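Local coordinates for E3 ubiquitin-protein ligase HERC2 (Homo sapiens, PDB 4L1M), which probably acts as an E3 ubiquitin ligase, of which the first RCC1-like domain, a beta-propeller, is present here, at residues L110-T115 against K153-I158; W177-Y182 against S190-I195; D287-G292 against R348-E353. One frame throughout, in Å; residues are numbered along the deposited sequence.

Contact 1 (L110-T115 against K153-I158); sequences LALAAT and KHVVHI
Residues Leu-110 to Ala-113 and Val-155 to Ile-158 form strand pieces that run roughly antiparallel, at 154° between their directions and with axes 7.7 Å apart at the closest point. No hydrogen bond joins the two segments. They belong to neighbouring sheets and meet through side chains. Ile-158 carries much of the contact. Its CG1 sits between the backbone N and the carbonyl carbon (chi1 48°), and this sends CD1 against the other strand. There CD1 lies 3.8 Å from CB of Leu-110 and 4.1 Å from CB of Leu-112, and it also reaches the Leu-110 carbonyl. The Leu-110 and Ile-158 side chains lie alongside and point opposite ways, with CD1 of Leu-110 4.0 Å from CB of Ile-158. Leu-112 has its CG anti to the backbone N (chi1 174°), and its two methyls fork over the facing chain. CD1 lies 4.1 Å from CG1 of Val-155. CD2 rests on the backbone, 3.7 Å from the carbonyl carbon of Val-156. Here the strand carries a classic beta bulge, in which Val-156 and His-157 both face Ile-168. Val-118 touches both Leu-112 and Val-155, so the sheet of strand 108-113 contributes a second residue to this apolar patch. At the outer end, the His-154 ring comes obliquely to the carbonyl of Thr-115. The 3.5 Å between NE2 of His-154 and O of Thr-115 is not a hydrogen bond, because the angle is poor. His-154 ND1 bonds instead to Ala-151 O, and the Thr-115 hydroxyl to Glu-117. Between these two segments cohesion is therefore apolar, with branched side chains packed on one another and on main chain. A polar link between the blades lies beside them, from Lys-99 NZ to Val-156 O.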
loop_
_atom_site.group_PDB
_atom_site.type_symbol
_atom_site.label_atom_id
_atom_site.label_comp_id
_atom_site.label_asym_id
_atom_site.label_seq_id
_atom_site.Cartn_x
_atom_site.Cartn_y
_atom_site.Cartn_z
ATOM N N LEU A 110 -11.345 0.535 0.341
ATOM C CA LEU A 110 -11.773 1.231 1.546
ATOM C C LEU A 110 -11.625 2.749 1.391
ATOM O O LEU A 110 -10.715 3.231 0.718
ATOM C CB LEU A 110 -10.909 0.818 2.721
ATOM C CG LEU A 110 -10.902 -0.643 3.083
ATOM C CD1 LEU A 110 -10.020 -0.824 4.310
ATOM C CD2 LEU A 110 -12.290 -1.159 3.384
ATOM N N ALA A 111 -12.508 3.480 2.056
ATOM C CA ALA A 111 -12.417 4.907 2.107
ATOM C C ALA A 111 -12.714 5.385 3.514
ATOM O O ALA A 111 -13.598 4.846 4.174
ATOM C CB ALA A 111 -13.388 5.516 1.125
ATOM N N LEU A 112 -11.993 6.421 3.955
ATOM C CA LEU A 112 -12.088 6.931 5.323
ATOM C C LEU A 112 -12.482 8.400 5.315
ATOM O O LEU A 112 -11.826 9.213 4.691
ATOM C CB LEU A 112 -10.735 6.789 6.036
ATOM C CG LEU A 112 -10.633 7.403 7.442
ATOM C CD1 LEU A 112 -11.688 6.830 8.374
ATOM C CD2 LEU A 112 -9.271 7.165 8.049
ATOM N N ALA A 113 -13.544 8.719 6.045
ATOM C CA ALA A 113 -14.054 10.084 6.161
ATOM C C ALA A 113 -13.362 10.853 7.283
ATOM O O ALA A 113 -12.860 10.269 8.245
ATOM C CB ALA A 113 -15.562 10.062 6.399
ATOM N N ALA A 114 -13.347 12.169 7.149
ATOM C CA ALA A 114 -12.799 13.050 8.167
ATOM C C ALA A 114 -13.465 12.797 9.516
ATOM O O ALA A 114 -12.803 12.802 10.558
ATOM C CB ALA A 114 -13.004 14.500 7.756
ATOM N N THR A 115 -14.773 12.568 9.490
ATOM C CA THR A 115 -15.531 12.291 10.706
ATOM C C THR A 115 -15.288 10.889 11.289
ATOM O O THR A 115 -15.793 10.588 12.347
ATOM C CB THR A 115 -17.049 12.526 10.475
ATOM O OG1 THR A 115 -17.450 11.958 9.223
ATOM C CG2 THR A 115 -17.378 14.039 10.448
ATOM N N LYS A 153 -11.246 5.947 19.788
ATOM C CA LYS A 153 -11.701 4.772 19.056
ATOM C C LYS A 153 -12.036 5.086 17.578
ATOM O O LYS A 153 -12.567 4.235 16.886
ATOM C CB LYS A 153 -12.918 4.168 19.757
ATOM C CG LYS A 153 -12.649 3.750 21.204
ATOM N N HIS A 154 -11.730 6.300 17.111
ATOM C CA HIS A 154 -11.921 6.671 15.705
ATOM C C HIS A 154 -10.803 6.089 14.861
ATOM O O HIS A 154 -9.654 6.109 15.259
ATOM C CB HIS A 154 -11.949 8.197 15.505
ATOM C CG HIS A 154 -13.300 8.809 15.714
ATOM N ND1 HIS A 154 -13.600 9.611 16.796
ATOM C CD2 HIS A 154 -14.439 8.730 14.980
ATOM C CE1 HIS A 154 -14.860 10.003 16.721
ATOM N NE2 HIS A 154 -15.392 9.483 15.628
ATOM N N VAL A 155 -11.158 5.603 13.682
ATOM C CA VAL A 155 -10.184 5.060 12.742
ATOM C C VAL A 155 -9.391 6.202 12.114
ATOM O O VAL A 155 -9.975 7.189 11.685
ATOM C CB VAL A 155 -10.885 4.272 11.622
ATOM C CG1 VAL A 155 -9.901 3.870 10.536
ATOM C CG2 VAL A 155 -11.581 3.062 12.203
ATOM N N VAL A 156 -8.075 6.048 12.033
ATOM C CA VAL A 156 -7.223 7.031 11.369
ATOM C C VAL A 156 -6.375 6.475 10.236
ATOM O O VAL A 156 -5.797 7.242 9.506
ATOM C CB VAL A 156 -6.292 7.731 12.370
ATOM C CG1 VAL A 156 -7.113 8.524 13.388
ATOM C CG2 VAL A 156 -5.370 6.732 13.078
ATOM N N HIS A 157 -6.250 5.162 10.110
ATOM C CA HIS A 157 -5.549 4.563 8.986
ATOM C C HIS A 157 -6.332 3.372 8.430
ATOM O O HIS A 157 -7.044 2.711 9.158
ATOM C CB HIS A 157 -4.156 4.144 9.396
ATOM C CG HIS A 157 -3.235 3.987 8.235
ATOM N ND1 HIS A 157 -3.009 2.786 7.582
ATOM C CD2 HIS A 157 -2.520 4.918 7.566
ATOM C CE1 HIS A 157 -2.173 2.992 6.574
ATOM N NE2 HIS A 157 -1.865 4.278 6.544
ATOM N N ILE A 158 -6.220 3.137 7.130
ATOM C CA ILE A 158 -6.866 1.998 6.486
ATOM C C ILE A 158 -5.919 1.287 5.501
ATOM O O ILE A 158 -4.991 1.896 4.944
ATOM C CB ILE A 158 -8.140 2.399 5.729
ATOM C CG1 ILE A 158 -7.890 3.614 4.852
ATOM C CG2 ILE A 158 -9.257 2.667 6.709
ATOM C CD1 ILE A 158 -8.983 3.876 3.831
#

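Contact 2 (W177-Y182 against S190-I195); sequences WGRGNY and SEDEAI
Gly-178 and Glu-193 form an antiparallel hydrogen-bonded pair. Gly-178 N donates to Glu-193 O at 2.6 Å. Glu-193 N returns a bond to Gly-178 O at 2.9 Å. Asp-192 extends the join with its carboxylate. Its OD1 accepts the backbone N of Gly-180 at 2.8 Å, met on the anti side and 25° out of the carboxylate plane. Its OD2 makes a salt bridge with Arg-179 NH1 at 3.0 Å. The hydrogen bond in that bridge is weak, and the guanidinium and carboxylate planes stand 73° apart. The Arg-179 chain bends at chi2 (-77°), which brings CD beside the carboxylate and NH1 back to OD2. Farther out, the backbones touch through CA-H...O contacts. One runs from Ser-190 CA to Gly-180 O, 3.2 Å apart, and another from Asp-192 CA to Gly-178 O. Gly-180 has no side chain, and its CA passes 3.6 Å from O of Glu-191. The Ser-190 hydroxyl is hydrogen-bonded to Lys-248. At the other end, CB of Trp-177 lies 3.4 Å from Glu-193 O and also meets the carbonyl of Ile-195. The Trp-177 side chain turns to its own blade, against Ser-165 and Ala-167, and to Ile-143. The loop after strand 174-178 is thus drawn back on itself before strand 196-198. One carboxylate holds a backbone N-H and a positive side chain at once, and the nearby arginine would probably favour its charged form.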
loop_
_atom_site.group_PDB
_atom_site.type_symbol
_atom_site.label_atom_id
_atom_site.label_comp_id
_atom_site.label_asym_id
_atom_site.label_seq_id
_atom_site.Cartn_x
_atom_site.Cartn_y
_atom_site.Cartn_z
ATOM N N TRP A 177 -9.764 -7.997 9.169
ATOM C CA TRP A 177 -10.917 -8.824 8.775
ATOM C C TRP A 177 -10.791 -9.278 7.331
ATOM O O TRP A 177 -9.977 -8.761 6.580
ATOM C CB TRP A 177 -12.249 -8.094 9.029
ATOM C CG TRP A 177 -12.480 -6.838 8.219
ATOM C CD1 TRP A 177 -13.251 -6.719 7.092
ATOM C CD2 TRP A 177 -11.961 -5.525 8.479
ATOM N NE1 TRP A 177 -13.233 -5.430 6.632
ATOM C CE2 TRP A 177 -12.447 -4.674 7.456
ATOM C CE3 TRP A 177 -11.117 -4.983 9.465
ATOM C CZ2 TRP A 177 -12.136 -3.312 7.399
ATOM C CZ3 TRP A 177 -10.793 -3.624 9.395
ATOM C CH2 TRP A 177 -11.316 -2.802 8.380
ATOM N N GLY A 178 -11.604 -10.260 6.957
ATOM C CA GLY A 178 -11.537 -10.873 5.615
ATOM C C GLY A 178 -11.055 -12.302 5.723
ATOM O O GLY A 178 -11.308 -12.966 6.723
ATOM N N ARG A 179 -10.339 -12.767 4.698
ATOM C CA ARG A 179 -9.859 -14.158 4.653
ATOM C C ARG A 179 -8.810 -14.382 5.701
ATOM O O ARG A 179 -8.024 -13.501 6.000
ATOM C CB ARG A 179 -9.293 -14.494 3.290
ATOM C CG ARG A 179 -10.329 -14.591 2.190
ATOM C CD ARG A 179 -11.083 -15.903 2.261
ATOM N NE ARG A 179 -11.958 -16.104 1.086
ATOM C CZ ARG A 179 -12.858 -17.091 0.967
ATOM N NH1 ARG A 179 -13.043 -17.973 1.943
ATOM N NH2 ARG A 179 -13.585 -17.201 -0.131
ATOM N N GLY A 180 -8.803 -15.582 6.267
ATOM C CA GLY A 180 -7.948 -15.891 7.415
ATOM C C GLY A 180 -6.819 -16.858 7.125
ATOM O O GLY A 180 -6.006 -17.117 7.999
ATOM N N ASN A 181 -6.766 -17.366 5.900
ATOM C CA ASN A 181 -5.808 -18.402 5.519
ATOM C C ASN A 181 -4.390 -18.045 5.943
ATOM O O ASN A 181 -3.948 -16.906 5.756
ATOM C CB ASN A 181 -5.818 -18.619 4.009
ATOM C CG ASN A 181 -7.206 -18.765 3.462
ATOM O OD1 ASN A 181 -7.879 -17.772 3.151
ATOM N ND2 ASN A 181 -7.656 -20.000 3.342
ATOM N N TYR A 182 -3.700 -19.029 6.513
ATOM C CA TYR A 182 -2.330 -18.898 6.983
ATOM C C TYR A 182 -2.140 -17.856 8.076
ATOM O O TYR A 182 -1.017 -17.416 8.338
ATOM C CB TYR A 182 -1.370 -18.649 5.815
ATOM C CG TYR A 182 -1.373 -19.754 4.807
ATOM C CD1 TYR A 182 -0.816 -20.990 5.121
ATOM C CD2 TYR A 182 -1.928 -19.581 3.539
ATOM C CE1 TYR A 182 -0.825 -22.042 4.207
ATOM C CE2 TYR A 182 -1.952 -20.616 2.616
ATOM C CZ TYR A 182 -1.402 -21.852 2.965
ATOM O OH TYR A 182 -1.381 -22.900 2.074
ATOM N N SER A 190 -6.883 -19.640 11.437
ATOM C CA SER A 190 -7.044 -19.371 10.020
ATOM C C SER A 190 -8.474 -18.991 9.666
ATOM O O SER A 190 -8.831 -18.993 8.491
ATOM C CB SER A 190 -6.652 -20.619 9.214
ATOM O OG SER A 190 -5.247 -20.765 9.158
ATOM N N GLU A 191 -9.282 -18.660 10.674
ATOM C CA GLU A 191 -10.716 -18.404 10.477
ATOM C C GLU A 191 -10.950 -17.088 9.785
ATOM O O GLU A 191 -10.330 -16.080 10.134
ATOM C CB GLU A 191 -11.452 -18.407 11.818
ATOM C CG GLU A 191 -11.305 -19.717 12.590
ATOM C CD GLU A 191 -11.794 -19.648 14.021
ATOM O OE1 GLU A 191 -12.053 -18.525 14.501
ATOM O OE2 GLU A 191 -11.922 -20.718 14.659
ATOM N N ASP A 192 -11.824 -17.096 8.781
ATOM C CA ASP A 192 -12.263 -15.862 8.130
ATOM C C ASP A 192 -13.014 -14.988 9.133
ATOM O O ASP A 192 -13.559 -15.501 10.089
ATOM C CB ASP A 192 -13.187 -16.185 6.952
ATOM C CG ASP A 192 -12.460 -16.848 5.790
ATOM O OD1 ASP A 192 -11.208 -16.932 5.813
ATOM O OD2 ASP A 192 -13.149 -17.263 4.836
ATOM N N GLU A 193 -13.046 -13.677 8.918
ATOM C CA GLU A 193 -13.870 -12.777 9.757
ATOM C C GLU A 193 -14.515 -11.704 8.901
ATOM O O GLU A 193 -13.832 -10.946 8.213
ATOM C CB GLU A 193 -13.058 -12.156 10.897
ATOM C CG GLU A 193 -12.664 -13.120 12.025
ATOM C CD GLU A 193 -13.865 -13.795 12.704
ATOM O OE1 GLU A 193 -14.989 -13.212 12.771
ATOM O OE2 GLU A 193 -13.699 -14.920 13.205
ATOM N N ALA A 194 -15.834 -11.636 8.963
ATOM C CA ALA A 194 -16.627 -10.693 8.179
ATOM C C ALA A 194 -16.911 -9.363 8.923
ATOM O O ALA A 194 -17.608 -8.484 8.399
ATOM C CB ALA A 194 -17.945 -11.357 7.797
ATOM N N ILE A 195 -16.421 -9.273 10.154
ATOM C CA ILE A 195 -16.606 -8.132 11.025
ATOM C C ILE A 195 -15.199 -7.795 11.548
ATOM O O ILE A 195 -14.446 -8.696 11.879
ATOM C CB ILE A 195 -17.535 -8.509 12.203
ATOM C CG1 ILE A 195 -19.003 -8.565 11.741
ATOM C CG2 ILE A 195 -17.393 -7.556 13.384
ATOM C CD1 ILE A 195 -19.614 -7.233 11.353
#

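Contact 3 (D287-G292 against R348-E353); sequences DNQRLG and RVTKPE. With SO4 (sulfate ion), chain F.
The Gln-289 side chain, which ends in a flat amide, crosses Pro-352 obliquely, with CD of Gln-289 3.9 Å from CB of Pro-352. It meets Thr-350 at about a right angle, and CG of Gln-289 lies 3.5 Å from OG1 of Thr-350. The bend at chi2 (-70°) turns the amide toward the proline. The other flat group, the Arg-290 guanidinium, takes no part in the contact with 348-353. Asp-287 and a sulfate ion meet it at its edge. NE donates to Asp-287 O at 2.8 Å, almost straight at 174° and in the guanidinium plane. NH2 reaches Asn-288 OD1 at 2.9 Å, on a lone pair of that oxygen, which is tilted from the guanidinium plane. The same NH2 donates to O3 of the sulfate, also at 2.9 Å, while NH1 makes weak bonds to the sulfate and a further bond to Ser-268 O. Lys-285 NZ and Ser-268 OG also bond to the anion, which probably came from the crystallisation liquor. These bonds fix the rotation of the guanidinium and tie it to its own loop. A type I turn from Gln-289 to Gly-292 then presents the glycine to the partner segment, where its CA lies 3.4 Å from Pro-352 O in a CA-H...O contact. On the same turn, Arg-290 O accepts a hydrogen bond from Trp-335 of the neighbouring blade. No hydrogen bond links the two segments directly. The arrangement is that of an RCC1-type propeller, in which the long loop of one blade lies against the chain entering the last strand of the next.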
loop_
_atom_site.group_PDB
_atom_site.type_symbol
_atom_site.label_atom_id
_atom_site.label_comp_id
_atom_site.label_asym_id
_atom_site.label_seq_id
_atom_site.Cartn_x
_atom_site.Cartn_y
_atom_site.Cartn_z
ATOM N N ASP A 287 12.571 -13.232 -6.840
ATOM C CA ASP A 287 12.381 -13.364 -8.279
ATOM C C ASP A 287 12.128 -12.009 -8.925
ATOM O O ASP A 287 11.489 -11.126 -8.346
ATOM C CB ASP A 287 11.186 -14.270 -8.620
ATOM C CG ASP A 287 11.337 -15.690 -8.106
ATOM O OD1 ASP A 287 12.180 -15.937 -7.213
ATOM O OD2 ASP A 287 10.554 -16.560 -8.560
ATOM N N ASN A 288 12.622 -11.865 -10.147
ATOM C CA ASN A 288 12.371 -10.687 -10.955
ATOM C C ASN A 288 12.963 -9.430 -10.325
ATOM O O ASN A 288 12.520 -8.335 -10.624
ATOM C CB ASN A 288 10.861 -10.535 -11.179
ATOM C CG ASN A 288 10.192 -11.844 -11.534
ATOM O OD1 ASN A 288 9.387 -12.371 -10.778
ATOM N ND2 ASN A 288 10.542 -12.384 -12.663
ATOM N N GLN A 289 13.961 -9.606 -9.453
ATOM C CA GLN A 289 14.704 -8.501 -8.829
ATOM C C GLN A 289 13.848 -7.595 -7.954
ATOM O O GLN A 289 14.234 -6.454 -7.699
ATOM C CB GLN A 289 15.388 -7.620 -9.883
ATOM C CG GLN A 289 16.343 -8.339 -10.814
ATOM C CD GLN A 289 17.586 -8.791 -10.089
ATOM O OE1 GLN A 289 17.728 -8.593 -8.879
ATOM N NE2 GLN A 289 18.489 -9.402 -10.804
ATOM N N ARG A 290 12.722 -8.100 -7.463
ATOM C CA ARG A 290 11.792 -7.269 -6.729
ATOM C C ARG A 290 12.349 -6.695 -5.430
ATOM O O ARG A 290 11.863 -5.686 -4.947
ATOM C CB ARG A 290 10.490 -8.025 -6.455
ATOM C CG ARG A 290 10.586 -9.143 -5.419
ATOM C CD ARG A 290 9.343 -10.006 -5.439
ATOM N NE ARG A 290 9.279 -10.838 -6.623
ATOM C CZ ARG A 290 8.217 -11.536 -6.984
ATOM N NH1 ARG A 290 7.104 -11.507 -6.256
ATOM N NH2 ARG A 290 8.259 -12.270 -8.087
ATOM N N LEU A 291 13.358 -7.311 -4.856
ATOM C CA LEU A 291 13.957 -6.803 -3.603
ATOM C C LEU A 291 14.971 -5.649 -3.782
ATOM O O LEU A 291 15.241 -4.928 -2.825
ATOM C CB LEU A 291 14.679 -7.931 -2.869
ATOM C CG LEU A 291 13.839 -9.145 -2.574
ATOM C CD1 LEU A 291 14.710 -10.201 -1.948
ATOM C CD2 LEU A 291 12.668 -8.760 -1.670
ATOM N N GLY A 292 15.545 -5.507 -4.978
ATOM C CA GLY A 292 16.478 -4.409 -5.278
ATOM C C GLY A 292 17.926 -4.563 -4.831
ATOM O O GLY A 292 18.691 -3.633 -4.928
ATOM N N ARG A 348 15.792 -3.572 -20.642
ATOM C CA ARG A 348 15.840 -4.949 -20.160
ATOM C C ARG A 348 14.606 -5.321 -19.322
ATOM O O ARG A 348 13.881 -4.446 -18.849
ATOM C CB ARG A 348 17.155 -5.206 -19.388
ATOM C CG ARG A 348 18.402 -4.922 -20.238
ATOM C CD ARG A 348 19.670 -5.609 -19.751
ATOM N NE ARG A 348 20.744 -5.416 -20.734
ATOM C CZ ARG A 348 21.970 -5.915 -20.627
ATOM N NH1 ARG A 348 22.872 -5.679 -21.580
ATOM N NH2 ARG A 348 22.300 -6.651 -19.569
ATOM N N VAL A 349 14.385 -6.626 -19.151
ATOM C CA VAL A 349 13.174 -7.151 -18.467
ATOM C C VAL A 349 13.172 -7.004 -16.954
ATOM O O VAL A 349 12.147 -7.243 -16.325
ATOM C CB VAL A 349 12.913 -8.646 -18.784
ATOM C CG1 VAL A 349 12.730 -8.844 -20.292
ATOM C CG2 VAL A 349 14.030 -9.540 -18.230
ATOM N N THR A 350 14.315 -6.637 -16.372
ATOM C CA THR A 350 14.375 -6.209 -14.963
ATOM C C THR A 350 15.284 -4.995 -14.776
ATOM O O THR A 350 16.079 -4.653 -15.656
ATOM C CB THR A 350 14.843 -7.337 -14.000
ATOM O OG1 THR A 350 16.227 -7.607 -14.190
ATOM C CG2 THR A 350 14.048 -8.600 -14.200
ATOM N N LYS A 351 15.097 -4.321 -13.646
ATOM C CA LYS A 351 15.966 -3.230 -13.195
ATOM C C LYS A 351 16.498 -3.675 -11.839
ATOM O O LYS A 351 15.840 -3.458 -10.809
ATOM C CB LYS A 351 15.174 -1.911 -13.067
ATOM C CG LYS A 351 16.017 -0.716 -12.636
ATOM C CD LYS A 351 15.183 0.560 -12.564
ATOM C CE LYS A 351 16.051 1.768 -12.218
ATOM N NZ LYS A 351 15.274 3.040 -12.185
ATOM N N PRO A 352 17.659 -4.349 -11.831
ATOM C CA PRO A 352 18.175 -5.020 -10.631
ATOM C C PRO A 352 18.345 -4.135 -9.409
ATOM O O PRO A 352 17.974 -4.537 -8.306
ATOM C CB PRO A 352 19.543 -5.548 -11.090
ATOM C CG PRO A 352 19.386 -5.769 -12.545
ATOM C CD PRO A 352 18.484 -4.662 -13.018
ATOM N N GLU A 353 18.922 -2.958 -9.600
ATOM C CA GLU A 353 19.210 -2.082 -8.488
ATOM C C GLU A 353 18.482 -0.754 -8.622
ATOM O O GLU A 353 18.182 -0.331 -9.731
ATOM C CB GLU A 353 20.702 -1.843 -8.388
ATOM C CG GLU A 353 21.492 -3.127 -8.318
ATOM C CD GLU A 353 22.603 -3.027 -7.301
ATOM O OE1 GLU A 353 23.727 -3.385 -7.639
ATOM O OE2 GLU A 353 22.339 -2.571 -6.156
HETATM S S SO4 F . 4.765 -13.753 -7.970
HETATM O O1 SO4 F . 4.415 -12.357 -8.241
HETATM O O2 SO4 F . 3.751 -14.605 -8.640
HETATM O O3 SO4 F . 6.104 -14.118 -8.479
HETATM O O4 SO4 F . 4.797 -13.925 -6.500
#

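In the fold
The chain builds seven four-stranded antiparallel sheets in turn, the blades of a propeller. The N-terminal strand 27-31 joins a sheet with the C-terminal strands 365-370 and 374-379, which closes the ring. Contact 1 comes first and ties the blade of 97-142 to that of 155-198, across 37 intervening residues. Contact 2 follows within the blade of 155-198 and closes the short loop between strands 174-178 and 196-198; its centre is about 21 Å from that of contact 1. Contact 3 joins the blade of 261-304 to that of 313-356, on the opposite side of the chain's centre from contact 1. The three are in series: none nests or crosses.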